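Local coordinates for precorrin-6Y C5,15-methyltransferase (Corynebacterium diphtheriae, PDB 3HM2), which probably acts as an S-adenosylmethionine-dependent methyltransferase in adenosylcobalamin biosynthesis, the chain here being its C-terminal methyltransferase domain, at residues 28-33 against 51-56; 148-153 against 168-173. One frame throughout, in Å; residues are numbered along the deposited sequence.

From the N terminus, helix 9-21 leads into strand 27-32, and interaction 1 (28-33 with 51-56) closes the first beta-alpha-beta unit, in which helix 38-44 carries the chain over to a parallel neighbour. That loop is complete long before interaction 2 (148-153 with 168-173) opens, so the two contacts follow in series and neither nest nor cross. Interaction 2 closes the hairpin of the last two strands. Both belong to one mixed seven-stranded sheet, their centres about 22 Å apart: the first ties together two inner parallel strands, the second the antiparallel pair at the edge formed by strand 146-157, where the sheet continues into a neighbouring subunit.

Interaction 1. Residues 28-33 against 51-56; sequences TLWDIG and TAVCFE
W30 and F55 share a first torsion, CG anti to the carbonyl carbon and beside the backbone N (chi1 -78° and -73°); both project from the same face of two parallel strands, and the torsion swings each ring toward its backbone N. They cross obliquely as a T-shaped pair: F55 turns its edge, led by CE1, toward one face of the indole, with CE1 3.8 Å from W30 CD2 and the planes 69° apart. F88 stacks on W30 and also meets F55 edge to face, extending the aromatic cluster. Toward T28, V53 lies alongside the indole and points the same way, its CB 3.4 Å from W30 CD1; W30 NE1 is buried there with no partner in the model. I32 flanks the other aromatic, CG1 resting 3.9 Å from F55 CD1.

The backbones hold this packing in register. L29 O accepts a hydrogen bond from V53 N at 2.5 Å, and V53 O one from D31 N at 2.7 Å, both donors lying nearly along the C=O axis. The bond from L29 N to T51 O is weak. At the strand beginnings the two threonine side chains cross obliquely, T28 OG1 hydrogen-bonded to T51 OG1 at 3.1 Å.

On the reverse face L29 and A52 pack toward helix 38-44, and D31, its CG anti to the backbone N, brings OD2 within 4.0 Å of C54 SG. D31 OD2 also takes a weak hydrogen bond from G37 N in the turn that follows. G33 adopts backbone angles suited to glycine as the chain leaves the strand. Parallel strands 27-32 and 50-55 joined through helix 38-44, with a glycine-rich turn after the first, form a beta-alpha-beta crossover consistent with the nucleotide-binding half of a Rossmann-like AdoMet methyltransferase.

Interaction 2. Residues 148-153 against 168-173; sequences SSFAIS and LPVHQW
This is an antiparallel strand pairing inside a beta hairpin, formed where strand 146-157, outermost within its own chain, runs beside strand 162-176. Two backbone bonds carry it: Q172 N gives to S148 O at 3.3 Å and F150 N to V170 O at 3.0 Å, each donor lying in the carbonyl plane. A weak return bond from S148 N to Q172 O completes the hydrogen-bonded pair of S148 and Q172. Near the start of the second segment P169 CA makes a close CH...O contact, 3.1 Å from F150 O.

On one face F150, its CG anti to the carbonyl carbon (chi1 -39°), crosses the extended Q172 side chain obliquely, meeting it with the CE1 edge of the ring. Q172 CB sits at that edge, 3.7 Å from F150 CE1, and the amide plane is turned 64° from the ring. The amide is held from elsewhere, since Q172 NE2 is hydrogen-bonded to N126 OD1 on the adjacent strand. Helix 9-21 packs against this face, touching both F150 and Q172.

The other face holds the non-hydrogen-bonded pair of S149 and H171. Here S149 CB stands over the imidazole in a CH-pi contact, 3.9 Å from the ring centroid and offset toward the rim.

Residues 148-153 also pair antiparallel with a strand of the second subunit, so their strand is no true edge in the assembly. A C-terminal hairpin completing a mixed sheet in strand order 3-2-1-4-5-7-6 is the hallmark of the class I AdoMet-dependent methyltransferase fold.

Interaction 1. Residues 28-33 against 51-56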
loop_
_atom_site.group_PDB
_atom_site.type_symbol
_atom_site.label_atom_id
_atom_site.label_comp_id
_atom_site.label_asym_id
_atom_site.label_seq_id
_atom_site.Cartn_x
_atom_site.Cartn_y
_atom_site.Cartn_z
ATOM N N THR A 28 10.910 18.126 -27.239
ATOM C CA THR A 28 12.200 17.489 -27.016
ATOM C C THR A 28 12.340 17.073 -25.561
ATOM O O THR A 28 12.376 17.939 -24.670
ATOM C CB THR A 28 13.353 18.467 -27.326
ATOM O OG1 THR A 28 13.184 18.999 -28.642
ATOM C CG2 THR A 28 14.701 17.769 -27.214
ATOM N N LEU A 29 12.422 15.765 -25.306
ATOM C CA LEU A 29 12.743 15.288 -23.959
ATOM C C LEU A 29 14.237 15.213 -23.654
ATOM O O LEU A 29 14.976 14.631 -24.440
ATOM C CB LEU A 29 12.163 13.891 -23.706
ATOM C CG LEU A 29 12.598 13.298 -22.355
ATOM C CD1 LEU A 29 11.872 13.978 -21.195
ATOM C CD2 LEU A 29 12.375 11.816 -22.306
ATOM N N TRP A 30 14.669 15.775 -22.512
ATOM C CA TRP A 30 15.920 15.335 -21.899
ATOM C C TRP A 30 15.587 14.182 -20.972
ATOM O O TRP A 30 14.857 14.333 -19.996
ATOM C CB TRP A 30 16.653 16.440 -21.144
ATOM C CG TRP A 30 17.399 17.376 -22.065
ATOM C CD1 TRP A 30 17.320 17.443 -23.444
ATOM C CD2 TRP A 30 18.327 18.402 -21.674
ATOM N NE1 TRP A 30 18.154 18.444 -23.924
ATOM C CE2 TRP A 30 18.778 19.041 -22.854
ATOM C CE3 TRP A 30 18.829 18.841 -20.437
ATOM C CZ2 TRP A 30 19.673 20.102 -22.819
ATOM C CZ3 TRP A 30 19.734 19.885 -20.411
ATOM C CH2 TRP A 30 20.155 20.492 -21.592
ATOM N N ASP A 31 16.134 13.013 -21.286
ATOM C CA ASP A 31 16.004 11.848 -20.418
ATOM C C ASP A 31 17.314 11.547 -19.699
ATOM O O ASP A 31 18.239 10.983 -20.284
ATOM C CB ASP A 31 15.553 10.627 -21.223
ATOM C CG ASP A 31 16.068 9.325 -20.643
ATOM O OD1 ASP A 31 16.416 9.302 -19.444
ATOM O OD2 ASP A 31 16.126 8.323 -21.387
ATOM N N ILE A 32 17.387 11.927 -18.427
ATOM C CA ILE A 32 18.646 11.911 -17.694
ATOM C C ILE A 32 18.613 10.889 -16.562
ATOM O O ILE A 32 17.620 10.773 -15.846
ATOM C CB ILE A 32 18.978 13.297 -17.111
ATOM C CG1 ILE A 32 18.617 14.396 -18.112
ATOM C CG2 ILE A 32 20.448 13.378 -16.730
ATOM C CD1 ILE A 32 18.092 15.661 -17.468
ATOM N N GLY A 33 19.707 10.150 -16.408
ATOM C CA GLY A 33 19.933 9.363 -15.209
ATOM C C GLY A 33 19.606 7.897 -15.407
ATOM O O GLY A 33 19.616 7.394 -16.531
ATOM N N THR A 51 11.896 14.751 -30.906
ATOM C CA THR A 51 13.289 14.404 -30.651
ATOM C C THR A 51 13.554 14.250 -29.157
ATOM O O THR A 51 13.072 15.039 -28.346
ATOM C CB THR A 51 14.249 15.463 -31.226
ATOM O OG1 THR A 51 14.269 16.610 -30.368
ATOM C CG2 THR A 51 13.804 15.884 -32.618
ATOM N N ALA A 52 14.325 13.227 -28.801
ATOM C CA ALA A 52 14.696 12.995 -27.410
ATOM C C ALA A 52 16.205 13.102 -27.218
ATOM O O ALA A 52 16.979 12.818 -28.132
ATOM C CB ALA A 52 14.195 11.638 -26.945
ATOM N N VAL A 53 16.618 13.514 -26.024
ATOM C CA VAL A 53 18.038 13.601 -25.689
ATOM C C VAL A 53 18.386 12.708 -24.481
ATOM O O VAL A 53 17.696 12.698 -23.436
ATOM C CB VAL A 53 18.564 15.057 -25.510
ATOM C CG1 VAL A 53 20.056 15.037 -25.201
ATOM C CG2 VAL A 53 18.312 15.886 -26.754
ATOM N N CYS A 54 19.469 11.952 -24.675
ATOM C CA CYS A 54 19.950 10.950 -23.745
ATOM C C CYS A 54 21.317 11.332 -23.167
ATOM O O CYS A 54 22.145 11.937 -23.845
ATOM C CB CYS A 54 20.019 9.605 -24.470
ATOM S SG CYS A 54 18.407 8.752 -24.609
ATOM N N PHE A 55 21.546 10.975 -21.914
ATOM C CA PHE A 55 22.769 11.349 -21.203
ATOM C C PHE A 55 23.310 10.138 -20.427
ATOM O O PHE A 55 22.931 9.892 -19.278
ATOM C CB PHE A 55 22.511 12.540 -20.246
ATOM C CG PHE A 55 22.320 13.894 -20.945
ATOM C CD1 PHE A 55 21.049 14.403 -21.192
ATOM C CD2 PHE A 55 23.408 14.664 -21.318
ATOM C CE1 PHE A 55 20.873 15.648 -21.824
ATOM C CE2 PHE A 55 23.237 15.901 -21.923
ATOM C CZ PHE A 55 21.966 16.387 -22.181
ATOM N N GLU A 56 24.194 9.382 -21.067
ATOM C CA GLU A 56 24.775 8.176 -20.477
ATOM C C GLU A 56 26.305 8.304 -20.366
ATOM O O GLU A 56 26.980 8.738 -21.295
ATOM C CB GLU A 56 24.382 6.944 -21.312
ATOM C CG GLU A 56 25.151 5.658 -21.016
ATOM C CD GLU A 56 24.894 5.110 -19.629
ATOM O OE1 GLU A 56 23.708 4.991 -19.254
ATOM O OE2 GLU A 56 25.876 4.797 -18.905
#

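Interaction 2. Residues 148-153 against 168-173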
loop_
_atom_site.group_PDB
_atom_site.type_symbol
_atom_site.label_atom_id
_atom_site.label_comp_id
_atom_site.label_asym_id
_atom_site.label_seq_id
_atom_site.Cartn_x
_atom_site.Cartn_y
_atom_site.Cartn_z
ATOM N N SER A 148 2.896 12.024 -6.334
ATOM C CA SER A 148 2.082 10.823 -6.116
ATOM C C SER A 148 3.021 9.629 -5.951
ATOM O O SER A 148 4.239 9.771 -6.073
ATOM C CB SER A 148 1.115 10.586 -7.277
ATOM O OG SER A 148 1.773 10.090 -8.430
ATOM N N SER A 149 2.490 8.452 -5.646
ATOM C CA SER A 149 3.383 7.312 -5.380
ATOM C C SER A 149 2.808 5.947 -5.748
ATOM O O SER A 149 1.601 5.723 -5.646
ATOM C CB SER A 149 3.883 7.320 -3.928
ATOM O OG SER A 149 2.835 7.081 -2.999
ATOM N N PHE A 150 3.680 5.036 -6.177
ATOM C CA PHE A 150 3.215 3.759 -6.714
ATOM C C PHE A 150 3.800 2.518 -6.024
ATOM O O PHE A 150 5.013 2.335 -5.980
ATOM C CB PHE A 150 3.462 3.715 -8.222
ATOM C CG PHE A 150 3.205 5.032 -8.907
ATOM C CD1 PHE A 150 4.261 5.853 -9.290
ATOM C CD2 PHE A 150 1.903 5.461 -9.149
ATOM C CE1 PHE A 150 4.027 7.068 -9.913
ATOM C CE2 PHE A 150 1.659 6.685 -9.775
ATOM C CZ PHE A 150 2.724 7.491 -10.155
ATOM N N ALA A 151 2.923 1.678 -5.472
ATOM C CA ALA A 151 3.340 0.382 -4.962
ATOM C C ALA A 151 2.666 -0.650 -5.809
ATOM O O ALA A 151 1.454 -0.751 -5.778
ATOM C CB ALA A 151 2.951 0.209 -3.504
ATOM N N ILE A 152 3.463 -1.406 -6.568
ATOM C CA ILE A 152 2.978 -2.394 -7.538
ATOM C C ILE A 152 3.311 -3.819 -7.108
ATOM O O ILE A 152 4.462 -4.115 -6.777
ATOM C CB ILE A 152 3.612 -2.155 -8.927
ATOM C CG1 ILE A 152 3.032 -0.873 -9.566
ATOM C CG2 ILE A 152 3.421 -3.390 -9.819
ATOM C CD1 ILE A 152 4.006 -0.042 -10.433
ATOM N N SER A 153 2.310 -4.699 -7.113
ATOM C CA SER A 153 2.524 -6.088 -6.714
ATOM C C SER A 153 2.217 -7.061 -7.856
ATOM O O SER A 153 1.462 -6.740 -8.760
ATOM C CB SER A 153 1.672 -6.442 -5.482
ATOM O OG SER A 153 1.823 -5.487 -4.451
ATOM N N LEU A 168 9.140 -2.316 -4.180
ATOM C CA LEU A 168 9.425 -1.073 -3.487
ATOM C C LEU A 168 8.634 0.064 -4.131
ATOM O O LEU A 168 8.492 0.106 -5.351
ATOM C CB LEU A 168 10.933 -0.777 -3.519
ATOM C CG LEU A 168 11.835 -1.590 -2.574
ATOM C CD1 LEU A 168 13.294 -1.493 -3.005
ATOM C CD2 LEU A 168 11.675 -1.175 -1.103
ATOM N N PRO A 169 8.111 0.995 -3.320
ATOM C CA PRO A 169 7.372 2.105 -3.922
ATOM C C PRO A 169 8.268 2.974 -4.786
ATOM O O PRO A 169 9.479 2.780 -4.858
ATOM C CB PRO A 169 6.874 2.904 -2.711
ATOM C CG PRO A 169 6.948 1.963 -1.579
ATOM C CD PRO A 169 8.149 1.109 -1.855
ATOM N N VAL A 170 7.641 3.936 -5.449
ATOM C CA VAL A 170 8.304 4.779 -6.414
ATOM C C VAL A 170 7.632 6.116 -6.292
ATOM O O VAL A 170 6.400 6.193 -6.266
ATOM C CB VAL A 170 8.104 4.247 -7.831
ATOM C CG1 VAL A 170 8.478 5.311 -8.855
ATOM C CG2 VAL A 170 8.905 2.957 -8.028
ATOM N N HIS A 171 8.433 7.165 -6.173
ATOM C CA HIS A 171 7.874 8.496 -6.040
ATOM C C HIS A 171 8.111 9.265 -7.300
ATOM O O HIS A 171 9.148 9.128 -7.961
ATOM C CB HIS A 171 8.385 9.216 -4.781
ATOM C CG HIS A 171 7.869 8.601 -3.519
ATOM N ND1 HIS A 171 8.333 7.393 -3.041
ATOM C CD2 HIS A 171 6.870 8.980 -2.689
ATOM C CE1 HIS A 171 7.658 7.070 -1.955
ATOM N NE2 HIS A 171 6.769 8.021 -1.717
ATOM N N GLN A 172 7.093 10.034 -7.656
ATOM C CA GLN A 172 7.097 10.727 -8.919
ATOM C C GLN A 172 6.686 12.150 -8.724
ATOM O O GLN A 172 5.603 12.461 -8.229
ATOM C CB GLN A 172 6.188 10.049 -9.947
ATOM C CG GLN A 172 6.610 10.326 -11.360
ATOM C CD GLN A 172 5.931 9.418 -12.342
ATOM O OE1 GLN A 172 4.778 9.649 -12.740
ATOM N NE2 GLN A 172 6.642 8.375 -12.755
ATOM N N TRP A 173 7.591 13.014 -9.135
ATOM C CA TRP A 173 7.339 14.429 -9.176
ATOM C C TRP A 173 7.116 14.836 -10.632
ATOM O O TRP A 173 7.969 14.610 -11.483
ATOM C CB TRP A 173 8.514 15.167 -8.518
ATOM C CG TRP A 173 8.243 16.591 -8.257
ATOM C CD1 TRP A 173 7.072 17.138 -7.810
ATOM C CD2 TRP A 173 9.147 17.671 -8.444
ATOM N NE1 TRP A 173 7.192 18.501 -7.718
ATOM C CE2 TRP A 173 8.459 18.856 -8.097
ATOM C CE3 TRP A 173 10.463 17.761 -8.890
ATOM C CZ2 TRP A 173 9.054 20.117 -8.170
ATOM C CZ3 TRP A 173 11.055 19.013 -8.958
ATOM C CH2 TRP A 173 10.344 20.177 -8.599
#